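Local structure of chitosanase (6X2Q) at residues Gln6-Leu9 against Leu10-Ile14; Met53-Val56 against Ile57-Ser61; Gln95-Ala98 against Asp99-Asn103. The protein probably hydrolyses chitosan as a family 46 glycoside hydrolase, and holds a chitotetraose of glucosamine units in its cleft. All coordinates share one frame; numbering follows the deposited sequence.

Contact 1 of 3, residues Gln6-Leu9 against Leu10-Ile14; sequences QQRL and LADQI
Arg8 and Asp12 form an i to i+4 salt bridge on one turn of helix 5-20, a local contact on a helix packed against helix 134-147 and the strands 229-231 and 238-240. NE of Arg8 does the work. It meets OD1 of Asp12 at 3.1 Å in a nearly straight bond (172°) that lies in the guanidinium plane and uses the syn side of the carboxylate. The partner oxygen OD2 is 3.0 Å from the same NE, but that bond is bent and weak, so the carboxylate straddles one N-H with its plane turned 60° from the guanidinium. A bend at chi2 (-89°) turns the arginine chain, which sets out away from residues 10-14, back so that its guanidinium edge meets the carboxylate. Beneath the pair, Asp12 N donates to Arg8 O at 2.9 Å, and Leu10 N to Gln6 O and Gln13 N to Leu9 O repeat the pattern. The guanidinium has other partners too: it makes a cation-pi contact with Phe119, and NH2 makes a weak hydrogen bond with OH of Tyr141. Were Arg8 cut back to an alanine, the Asp12 carboxylate would probably lose its main cationic mate, keeping a weak, long ion pair to Arg43, and Phe119 its cation. Leu10, on another flank, packs on Leu240 and Ile229. The whole is a regular alpha-helical turn with an i to i+4 ion pair on one flank and apolar residues on another.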
ATOM      1  N   GLN A   6     -12.774  13.676  -3.391  1.00 43.59           N
ATOM      2  CA  GLN A   6     -11.563  14.520  -3.253  1.00 51.18           C
ATOM      3  C   GLN A   6     -10.619  13.878  -2.223  1.00 57.46           C
ATOM      4  O   GLN A   6      -9.420  13.922  -2.442  1.00 64.72           O
ATOM      5  CB  GLN A   6     -11.881  15.972  -2.893  1.00 57.63           C
ATOM      6  CG  GLN A   6     -10.646  16.851  -2.715  1.00 64.52           C
ATOM      7  CD  GLN A   6     -10.884  18.332  -2.494  1.00 67.61           C
ATOM      8  OE1 GLN A   6     -11.163  18.785  -1.394  1.00 61.20           O
ATOM      9  NE2 GLN A   6     -10.738  19.117  -3.542  1.00 64.24           N
ATOM     10  N   GLN A   7     -11.145  13.261  -1.170  1.00 47.85           N
ATOM     11  CA  GLN A   7     -10.278  12.638  -0.140  1.00 50.94           C
ATOM     12  C   GLN A   7      -9.572  11.380  -0.671  1.00 43.62           C
ATOM     13  O   GLN A   7      -8.445  11.176  -0.308  1.00 42.53           O
ATOM     14  CB  GLN A   7     -11.059  12.404   1.147  1.00 42.24           C
ATOM     15  CG  GLN A   7     -11.348  13.674   1.921  1.00 44.21           C
ATOM     16  CD  GLN A   7     -12.304  13.434   3.060  1.00 45.58           C
ATOM     17  OE1 GLN A   7     -13.052  12.481   3.071  1.00 44.62           O
ATOM     18  NE2 GLN A   7     -12.272  14.293   4.049  1.00 39.76           N
ATOM     19  N   ARG A   8     -10.246  10.625  -1.531  1.00 42.21           N
ATOM     20  CA  ARG A   8      -9.669   9.400  -2.120  1.00 45.70           C
ATOM     21  C   ARG A   8      -8.631   9.770  -3.179  1.00 47.38           C
ATOM     22  O   ARG A   8      -7.599   9.131  -3.218  1.00 40.35           O
ATOM     23  CB  ARG A   8     -10.750   8.488  -2.680  1.00 41.97           C
ATOM     24  CG  ARG A   8     -10.400   7.013  -2.587  1.00 54.58           C
ATOM     25  CD  ARG A   8      -9.652   6.583  -3.827  1.00 50.85           C
ATOM     26  NE  ARG A   8      -8.803   5.420  -3.761  1.00 54.42           N
ATOM     27  CZ  ARG A   8      -9.238   4.199  -3.596  1.00 56.53           C
ATOM     28  NH1 ARG A   8     -10.524   3.980  -3.433  1.00 55.97           N
ATOM     29  NH2 ARG A   8      -8.396   3.196  -3.614  1.00 54.87           N
ATOM     30  N   LEU A   9      -8.900  10.778  -3.995  1.00 43.00           N
ATOM     31  CA  LEU A   9      -7.877  11.150  -4.989  1.00 46.43           C
ATOM     32  C   LEU A   9      -6.656  11.622  -4.210  1.00 41.90           C
ATOM     33  O   LEU A   9      -5.565  11.296  -4.591  1.00 43.19           O
ATOM     34  CB  LEU A   9      -8.423  12.255  -5.886  1.00 46.86           C
ATOM     35  CG  LEU A   9      -7.415  13.339  -6.217  1.00 54.52           C
ATOM     36  CD1 LEU A   9      -6.838  13.121  -7.594  1.00 47.63           C
ATOM     37  CD2 LEU A   9      -8.029  14.707  -6.102  1.00 56.31           C
ATOM     38  N   LEU A  10      -6.900  12.386  -3.158  1.00 39.34           N
ATOM     39  CA  LEU A  10      -5.879  12.884  -2.251  1.00 39.31           C
ATOM     40  C   LEU A  10      -5.081  11.733  -1.642  1.00 37.88           C
ATOM     41  O   LEU A  10      -3.850  11.717  -1.705  1.00 37.39           O
ATOM     42  CB  LEU A  10      -6.550  13.718  -1.169  1.00 41.51           C
ATOM     43  CG  LEU A  10      -6.011  15.056  -0.684  1.00 41.49           C
ATOM     44  CD1 LEU A  10      -5.482  15.927  -1.789  1.00 45.34           C
ATOM     45  CD2 LEU A  10      -7.161  15.745  -0.018  1.00 45.53           C
ATOM     46  N   ALA A  11      -5.775  10.749  -1.064  1.00 35.15           N
ATOM     47  CA  ALA A  11      -5.103   9.571  -0.528  1.00 35.66           C
ATOM     48  C   ALA A  11      -4.209   8.917  -1.577  1.00 37.92           C
ATOM     49  O   ALA A  11      -3.040   8.609  -1.309  1.00 31.44           O
ATOM     50  CB  ALA A  11      -6.138   8.574  -0.008  1.00 33.19           C
ATOM     51  N   ASP A  12      -4.738   8.718  -2.788  1.00 37.57           N
ATOM     52  CA  ASP A  12      -3.964   8.049  -3.828  1.00 37.19           C
ATOM     53  C   ASP A  12      -2.738   8.863  -4.207  1.00 35.96           C
ATOM     54  O   ASP A  12      -1.664   8.301  -4.439  1.00 35.38           O
ATOM     55  CB  ASP A  12      -4.828   7.791  -5.065  1.00 30.56           C
ATOM     56  CG  ASP A  12      -5.890   6.733  -4.823  1.00 40.38           C
ATOM     57  OD1 ASP A  12      -5.798   6.022  -3.797  1.00 39.88           O
ATOM     58  OD2 ASP A  12      -6.809   6.602  -5.667  1.00 47.70           O
ATOM     59  N   GLN A  13      -2.875  10.184  -4.291  1.00 33.51           N
ATOM     60  CA  GLN A  13      -1.730  10.989  -4.697  1.00 35.87           C
ATOM     61  C   GLN A  13      -0.672  11.033  -3.603  1.00 37.16           C
ATOM     62  O   GLN A  13       0.529  11.055  -3.896  1.00 34.76           O
ATOM     63  CB  GLN A  13      -2.190  12.390  -5.084  1.00 35.82           C
ATOM     64  CG  GLN A  13      -2.807  12.390  -6.466  1.00 38.27           C
ATOM     65  CD  GLN A  13      -3.401  13.721  -6.895  1.00 42.04           C
ATOM     66  OE1 GLN A  13      -3.221  14.754  -6.249  1.00 43.26           O
ATOM     67  NE2 GLN A  13      -4.116  13.695  -8.005  1.00 47.18           N
ATOM     68  N   ILE A  14      -1.104  11.012  -2.336  1.00 37.43           N
ATOM     69  CA  ILE A  14      -0.167  11.027  -1.208  1.00 36.01           C
ATOM     70  C   ILE A  14       0.618   9.724  -1.149  1.00 31.99           C
ATOM     71  O   ILE A  14       1.849   9.725  -1.019  1.00 32.12           O
ATOM     72  CB  ILE A  14      -0.920  11.274   0.116  1.00 30.83           C
ATOM     73  CG1 ILE A  14      -1.502  12.687   0.167  1.00 33.13           C
ATOM     74  CG2 ILE A  14      -0.019  11.007   1.303  1.00 29.49           C
ATOM     75  CD1 ILE A  14      -2.468  12.906   1.331  1.00 35.60           C
TER

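Contact 2 of 3, residues Met53-Val56 against Ile57-Ser61; sequences MLEV and IQRYS
Glu55 and Arg59 are brought alongside each other by complementary first torsions: CG of the glutamate stands anti to its backbone N (chi1 -171°) and the chain runs out extended, while CG of the arginine lies beside its own N (chi1 -61°) and the chain folds at chi3. The two side chains therefore point the same way, and their carboxylate and guanidinium planes are almost parallel, 8° apart. OE1 of Glu55 reaches NH1 of Arg59 at 3.5 Å, a long salt bridge, while the aliphatic parts lie against each other, with CG of Glu55 3.8 Å from CD of Arg59. On another face of helix 52-63, Met53 and Ile57 also lie side by side, CG of the former 4.0 Å from CD1 of the latter, as part of an apolar face that meets Trp97. Leu54 passes across the Gln58 side chain. Main-chain bonds underlie each pair, the Arg59 N to Glu55 O bond being 2.9 Å long. Further on, Ile57 O accepts both Ser61 N and Ser61 OG, the hydroxyl coming from above the carbonyl plane. Glu116 places a second acidic group close to OE1 of Glu55, and a bound glucosamine lies about 6 Å from the Glu55 side chain. Arg59 thus sets a positive group beside two acids near the bound sugar, which probably eases the closeness of Glu55 and Glu116.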
ATOM      1  N   MET A  53       0.428  -9.905  -7.688  1.00 32.76           N
ATOM      2  CA  MET A  53       0.795  -9.737  -9.111  1.00 38.05           C
ATOM      3  C   MET A  53       0.078 -10.827  -9.918  1.00 36.07           C
ATOM      4  O   MET A  53      -0.396 -10.536 -10.989  1.00 35.00           O
ATOM      5  CB  MET A  53       2.299  -9.837  -9.325  1.00 38.51           C
ATOM      6  CG  MET A  53       2.665 -10.051 -10.749  1.00 39.17           C
ATOM      7  SD  MET A  53       4.410 -10.036 -11.037  1.00 42.77           S
ATOM      8  CE  MET A  53       4.788  -8.321 -10.774  1.00 31.78           C
ATOM      9  N   LEU A  54      -0.023 -12.022  -9.355  1.00 33.41           N
ATOM     10  CA  LEU A  54      -0.704 -13.160  -9.994  1.00 38.18           C
ATOM     11  C   LEU A  54      -2.186 -12.837 -10.177  1.00 38.90           C
ATOM     12  O   LEU A  54      -2.672 -13.059 -11.241  1.00 38.42           O
ATOM     13  CB  LEU A  54      -0.528 -14.415  -9.143  1.00 31.25           C
ATOM     14  CG  LEU A  54      -1.372 -15.598  -9.595  1.00 39.43           C
ATOM     15  CD1 LEU A  54      -0.852 -16.157 -10.899  1.00 38.84           C
ATOM     16  CD2 LEU A  54      -1.426 -16.678  -8.554  1.00 34.16           C
ATOM     17  N   GLU A  55      -2.846 -12.323  -9.152  1.00 34.20           N
ATOM     18  CA  GLU A  55      -4.261 -12.035  -9.280  1.00 37.43           C
ATOM     19  C   GLU A  55      -4.526 -11.024 -10.390  1.00 37.36           C
ATOM     20  O   GLU A  55      -5.478 -11.185 -11.161  1.00 33.29           O
ATOM     21  CB  GLU A  55      -4.823 -11.544  -7.958  1.00 35.39           C
ATOM     22  CG  GLU A  55      -6.313 -11.448  -8.019  1.00 42.38           C
ATOM     23  CD  GLU A  55      -6.894 -10.751  -6.831  1.00 43.80           C
ATOM     24  OE1 GLU A  55      -8.093 -10.417  -6.887  1.00 47.30           O
ATOM     25  OE2 GLU A  55      -6.154 -10.538  -5.849  1.00 42.27           O
ATOM     26  N   VAL A  56      -3.686  -9.990 -10.502  1.00 33.22           N
ATOM     27  CA  VAL A  56      -3.880  -8.991 -11.548  1.00 30.55           C
ATOM     28  C   VAL A  56      -3.821  -9.653 -12.923  1.00 39.57           C
ATOM     29  O   VAL A  56      -4.720  -9.483 -13.763  1.00 33.04           O
ATOM     30  CB  VAL A  56      -2.837  -7.866 -11.411  1.00 28.91           C
ATOM     31  CG1 VAL A  56      -2.847  -6.965 -12.629  1.00 29.85           C
ATOM     32  CG2 VAL A  56      -3.070  -7.042 -10.129  1.00 32.47           C
ATOM     33  N   ILE A  57      -2.772 -10.445 -13.163  1.00 38.38           N
ATOM     34  CA  ILE A  57      -2.595 -11.038 -14.480  1.00 34.31           C
ATOM     35  C   ILE A  57      -3.675 -12.075 -14.740  1.00 35.80           C
ATOM     36  O   ILE A  57      -4.226 -12.135 -15.841  1.00 33.68           O
ATOM     37  CB  ILE A  57      -1.166 -11.598 -14.622  1.00 37.06           C
ATOM     38  CG1 ILE A  57      -0.181 -10.424 -14.619  1.00 34.68           C
ATOM     39  CG2 ILE A  57      -0.985 -12.448 -15.915  1.00 29.83           C
ATOM     40  CD1 ILE A  57       1.282 -10.811 -14.446  1.00 34.91           C
ATOM     41  N   GLN A  58      -4.051 -12.855 -13.720  1.00 37.91           N
ATOM     42  CA  GLN A  58      -5.134 -13.820 -13.909  1.00 37.65           C
ATOM     43  C   GLN A  58      -6.439 -13.124 -14.271  1.00 40.43           C
ATOM     44  O   GLN A  58      -7.118 -13.511 -15.233  1.00 35.64           O
ATOM     45  CB  GLN A  58      -5.315 -14.688 -12.663  1.00 38.49           C
ATOM     46  CG  GLN A  58      -4.355 -15.861 -12.637  1.00 40.21           C
ATOM     47  CD  GLN A  58      -4.497 -16.743 -11.407  1.00 47.08           C
ATOM     48  OE1 GLN A  58      -4.986 -16.310 -10.356  1.00 45.94           O
ATOM     49  NE2 GLN A  58      -4.045 -17.994 -11.530  1.00 49.39           N
ATOM     50  N   ARG A  59      -6.815 -12.090 -13.519  1.00 38.17           N
ATOM     51  CA  ARG A  59      -8.057 -11.408 -13.850  1.00 38.06           C
ATOM     52  C   ARG A  59      -7.978 -10.791 -15.238  1.00 37.41           C
ATOM     53  O   ARG A  59      -8.945 -10.840 -16.000  1.00 36.30           O
ATOM     54  CB  ARG A  59      -8.382 -10.358 -12.796  1.00 35.66           C
ATOM     55  CG  ARG A  59      -8.553 -10.994 -11.442  1.00 46.41           C
ATOM     56  CD  ARG A  59      -8.961 -10.000 -10.400  1.00 42.93           C
ATOM     57  NE  ARG A  59     -10.311  -9.529 -10.636  1.00 55.42           N
ATOM     58  CZ  ARG A  59     -10.976  -8.761  -9.785  1.00 52.13           C
ATOM     59  NH1 ARG A  59     -10.406  -8.402  -8.648  1.00 48.28           N
ATOM     60  NH2 ARG A  59     -12.207  -8.361 -10.070  1.00 56.36           N
ATOM     61  N   TYR A  60      -6.824 -10.228 -15.590  1.00 34.32           N
ATOM     62  CA  TYR A  60      -6.683  -9.633 -16.906  1.00 32.77           C
ATOM     63  C   TYR A  60      -6.797 -10.695 -17.992  1.00 39.52           C
ATOM     64  O   TYR A  60      -7.375 -10.445 -19.056  1.00 34.10           O
ATOM     65  CB  TYR A  60      -5.350  -8.907 -16.994  1.00 36.01           C
ATOM     66  CG  TYR A  60      -5.097  -8.194 -18.303  1.00 37.81           C
ATOM     67  CD1 TYR A  60      -5.945  -7.176 -18.741  1.00 33.22           C
ATOM     68  CD2 TYR A  60      -3.997  -8.523 -19.092  1.00 35.84           C
ATOM     69  CE1 TYR A  60      -5.704  -6.507 -19.941  1.00 35.95           C
ATOM     70  CE2 TYR A  60      -3.747  -7.864 -20.293  1.00 36.35           C
ATOM     71  CZ  TYR A  60      -4.606  -6.867 -20.721  1.00 40.58           C
ATOM     72  OH  TYR A  60      -4.355  -6.207 -21.911  1.00 42.07           O
ATOM     73  N   SER A  61      -6.283 -11.894 -17.719  1.00 37.99           N
ATOM     74  CA  SER A  61      -6.274 -12.953 -18.715  1.00 36.68           C
ATOM     75  C   SER A  61      -7.664 -13.525 -18.923  1.00 41.12           C
ATOM     76  O   SER A  61      -7.957 -14.065 -19.998  1.00 39.01           O
ATOM     77  CB  SER A  61      -5.301 -14.040 -18.292  1.00 36.52           C
ATOM     78  OG  SER A  61      -3.972 -13.552 -18.430  1.00 42.66           O
TER

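Contact 3 of 3, residues Gln95-Ala98 against Asp99-Asn103; sequences QRWA and DASQN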
ATOM      1  N   GLN A  95       9.229  -5.543 -18.652  1.00 42.53           N
ATOM      2  CA  GLN A  95       8.905  -4.802 -19.864  1.00 45.99           C
ATOM      3  C   GLN A  95       7.470  -5.060 -20.294  1.00 41.42           C
ATOM      4  O   GLN A  95       6.762  -4.127 -20.693  1.00 42.75           O
ATOM      5  CB  GLN A  95       9.877  -5.150 -20.991  1.00 47.21           C
ATOM      6  CG  GLN A  95       9.820  -4.158 -22.166  1.00 48.73           C
ATOM      7  CD  GLN A  95      10.500  -2.825 -21.863  1.00 61.39           C
ATOM      8  OE1 GLN A  95      10.039  -2.058 -21.018  1.00 59.28           O
ATOM      9  NE2 GLN A  95      11.600  -2.540 -22.566  1.00 70.05           N
ATOM     10  N   ARG A  96       7.008  -6.305 -20.175  1.00 39.10           N
ATOM     11  CA  ARG A  96       5.650  -6.624 -20.613  1.00 41.10           C
ATOM     12  C   ARG A  96       4.603  -5.956 -19.718  1.00 42.49           C
ATOM     13  O   ARG A  96       3.581  -5.459 -20.212  1.00 36.88           O
ATOM     14  CB  ARG A  96       5.473  -8.141 -20.654  1.00 41.27           C
ATOM     15  CG  ARG A  96       6.489  -8.834 -21.570  1.00 45.40           C
ATOM     16  CD  ARG A  96       5.856  -9.873 -22.481  1.00 47.42           C
ATOM     17  NE  ARG A  96       6.799 -10.409 -23.471  1.00 54.87           N
ATOM     18  CZ  ARG A  96       6.481 -11.313 -24.398  1.00 56.02           C
ATOM     19  NH1 ARG A  96       5.246 -11.798 -24.465  1.00 46.81           N
ATOM     20  NH2 ARG A  96       7.397 -11.738 -25.261  1.00 59.24           N
ATOM     21  N   TRP A  97       4.854  -5.925 -18.402  1.00 42.14           N
ATOM     22  CA  TRP A  97       3.977  -5.208 -17.478  1.00 38.16           C
ATOM     23  C   TRP A  97       3.862  -3.739 -17.858  1.00 38.77           C
ATOM     24  O   TRP A  97       2.755  -3.182 -17.902  1.00 35.21           O
ATOM     25  CB  TRP A  97       4.489  -5.343 -16.043  1.00 34.36           C
ATOM     26  CG  TRP A  97       3.556  -4.713 -15.040  1.00 34.79           C
ATOM     27  CD1 TRP A  97       3.402  -3.380 -14.783  1.00 28.81           C
ATOM     28  CD2 TRP A  97       2.633  -5.399 -14.186  1.00 26.62           C
ATOM     29  NE1 TRP A  97       2.452  -3.201 -13.811  1.00 34.35           N
ATOM     30  CE2 TRP A  97       1.962  -4.424 -13.432  1.00 29.06           C
ATOM     31  CE3 TRP A  97       2.324  -6.748 -13.979  1.00 30.71           C
ATOM     32  CZ2 TRP A  97       0.987  -4.748 -12.492  1.00 29.23           C
ATOM     33  CZ3 TRP A  97       1.361  -7.073 -13.042  1.00 29.42           C
ATOM     34  CH2 TRP A  97       0.700  -6.074 -12.306  1.00 27.70           C
ATOM     35  N   ALA A  98       5.003  -3.088 -18.123  1.00 37.57           N
ATOM     36  CA  ALA A  98       4.975  -1.701 -18.585  1.00 36.22           C
ATOM     37  C   ALA A  98       4.127  -1.550 -19.852  1.00 39.94           C
ATOM     38  O   ALA A  98       3.321  -0.620 -19.971  1.00 38.13           O
ATOM     39  CB  ALA A  98       6.401  -1.202 -18.821  1.00 41.40           C
ATOM     40  N   ASP A  99       4.280  -2.467 -20.811  1.00 39.68           N
ATOM     41  CA  ASP A  99       3.500  -2.334 -22.036  1.00 40.10           C
ATOM     42  C   ASP A  99       2.026  -2.636 -21.785  1.00 39.59           C
ATOM     43  O   ASP A  99       1.151  -1.902 -22.260  1.00 36.15           O
ATOM     44  CB  ASP A  99       4.074  -3.231 -23.133  1.00 39.24           C
ATOM     45  CG  ASP A  99       5.466  -2.783 -23.588  1.00 50.06           C
ATOM     46  OD1 ASP A  99       5.708  -1.551 -23.630  1.00 54.59           O
ATOM     47  OD2 ASP A  99       6.307  -3.651 -23.916  1.00 48.78           O
ATOM     48  N   ALA A 100       1.736  -3.692 -21.019  1.00 32.23           N
ATOM     49  CA  ALA A 100       0.353  -3.984 -20.680  1.00 36.32           C
ATOM     50  C   ALA A 100      -0.328  -2.771 -20.041  1.00 38.32           C
ATOM     51  O   ALA A 100      -1.488  -2.481 -20.342  1.00 34.71           O
ATOM     52  CB  ALA A 100       0.291  -5.202 -19.759  1.00 35.26           C
ATOM     53  N   SER A 101       0.397  -2.020 -19.205  1.00 33.86           N
ATOM     54  CA  SER A 101      -0.132  -0.839 -18.515  1.00 35.98           C
ATOM     55  C   SER A 101      -0.528   0.295 -19.452  1.00 38.15           C
ATOM     56  O   SER A 101      -1.116   1.284 -18.992  1.00 35.38           O
ATOM     57  CB  SER A 101       0.904  -0.303 -17.517  1.00 35.68           C
ATOM     58  OG  SER A 101       1.225  -1.301 -16.565  1.00 35.53           O
ATOM     59  N   GLN A 102      -0.198   0.209 -20.738  1.00 41.29           N
ATOM     60  CA  GLN A 102      -0.728   1.211 -21.659  1.00 42.13           C
ATOM     61  C   GLN A 102      -2.201   0.992 -21.978  1.00 34.58           C
ATOM     62  O   GLN A 102      -2.840   1.894 -22.520  1.00 35.94           O
ATOM     63  CB  GLN A 102       0.091   1.218 -22.947  1.00 43.22           C
ATOM     64  CG  GLN A 102       1.494   1.736 -22.758  1.00 44.38           C
ATOM     65  CD  GLN A 102       1.632   3.153 -23.239  1.00 53.87           C
ATOM     66  OE1 GLN A 102       1.766   4.084 -22.442  1.00 57.61           O
ATOM     67  NE2 GLN A 102       1.592   3.337 -24.555  1.00 59.23           N
ATOM     68  N   ASN A 103      -2.738  -0.178 -21.653  1.00 35.61           N
ATOM     69  CA  ASN A 103      -4.128  -0.520 -21.912  1.00 35.56           C
ATOM     70  C   ASN A 103      -4.979  -0.092 -20.722  1.00 37.55           C
ATOM     71  O   ASN A 103      -4.797  -0.640 -19.629  1.00 37.31           O
ATOM     72  CB  ASN A 103      -4.253  -2.025 -22.128  1.00 30.61           C
ATOM     73  CG  ASN A 103      -5.683  -2.480 -22.368  1.00 36.14           C
ATOM     74  OD1 ASN A 103      -6.628  -1.689 -22.305  1.00 36.47           O
ATOM     75  ND2 ASN A 103      -5.847  -3.767 -22.661  1.00 35.05           N
TER
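Ser101 closes onto Trp97 where helix 93-100 is followed by a turn, and the carbonyl oxygen of Trp97 takes two bonds from the serine. Ser101 N donates at 2.9 Å and Ser101 OG at 2.8 Å, and they arrive from opposite faces of the carbonyl plane, the hydroxyl approaching from above the plane, away from the usual lone-pair directions. Its place follows from chi1 of -59°, which sets OG beside the backbone N and folds it back over the preceding turn. OG of Ser101 also lies 3.5 Å from CD1 of the Trp97 indole, obliquely to the ring. On the other flank Asp99 bends back over the first turn: its OD2 is 4.0 Å from CG of Gln95, and the two side chains cross at a slant, their carboxylate and amide planes 31° apart. Two further backbone bonds continue the helix, Asp99 N to Gln95 O and Ala100 N to Arg96 O, the second at 2.7 Å. From Ala100 the chain runs through a type I beta turn to Asn103, whose OD1 caps Val105 N as the N-cap of the next helix. Trp97 is fixed from outside by NE1, which donates to Tyr27 O, while NH1 of Arg96 binds Ile68 O. The indole then wedges between helix 52-63, where Met53, Val56 and Ile57 meet it, and helix 104-129, from which Phe106 makes an edge-to-face contact and Gln110 packs on it.

The three contacts come in series along the chain, each on a separate helix: 5-20, then 52-63, then 93-100. Contact 1 stands apart, its centre about 25 Å from that of contact 2 and about 24 Å from that of contact 3, with no touch to either. Contacts 2 and 3 are neighbours, about 13 Å between centres, and they meet through Trp97, whose CH2 lies 3.7 Å from CG1 of Val56, and through a probable hydrogen bond between Asn103 ND2 and Tyr60 OH. Helices 52-63 and 93-100 thus pack on each other, both touch helix 104-129, and contact 2 is the part nearer the bound sugar.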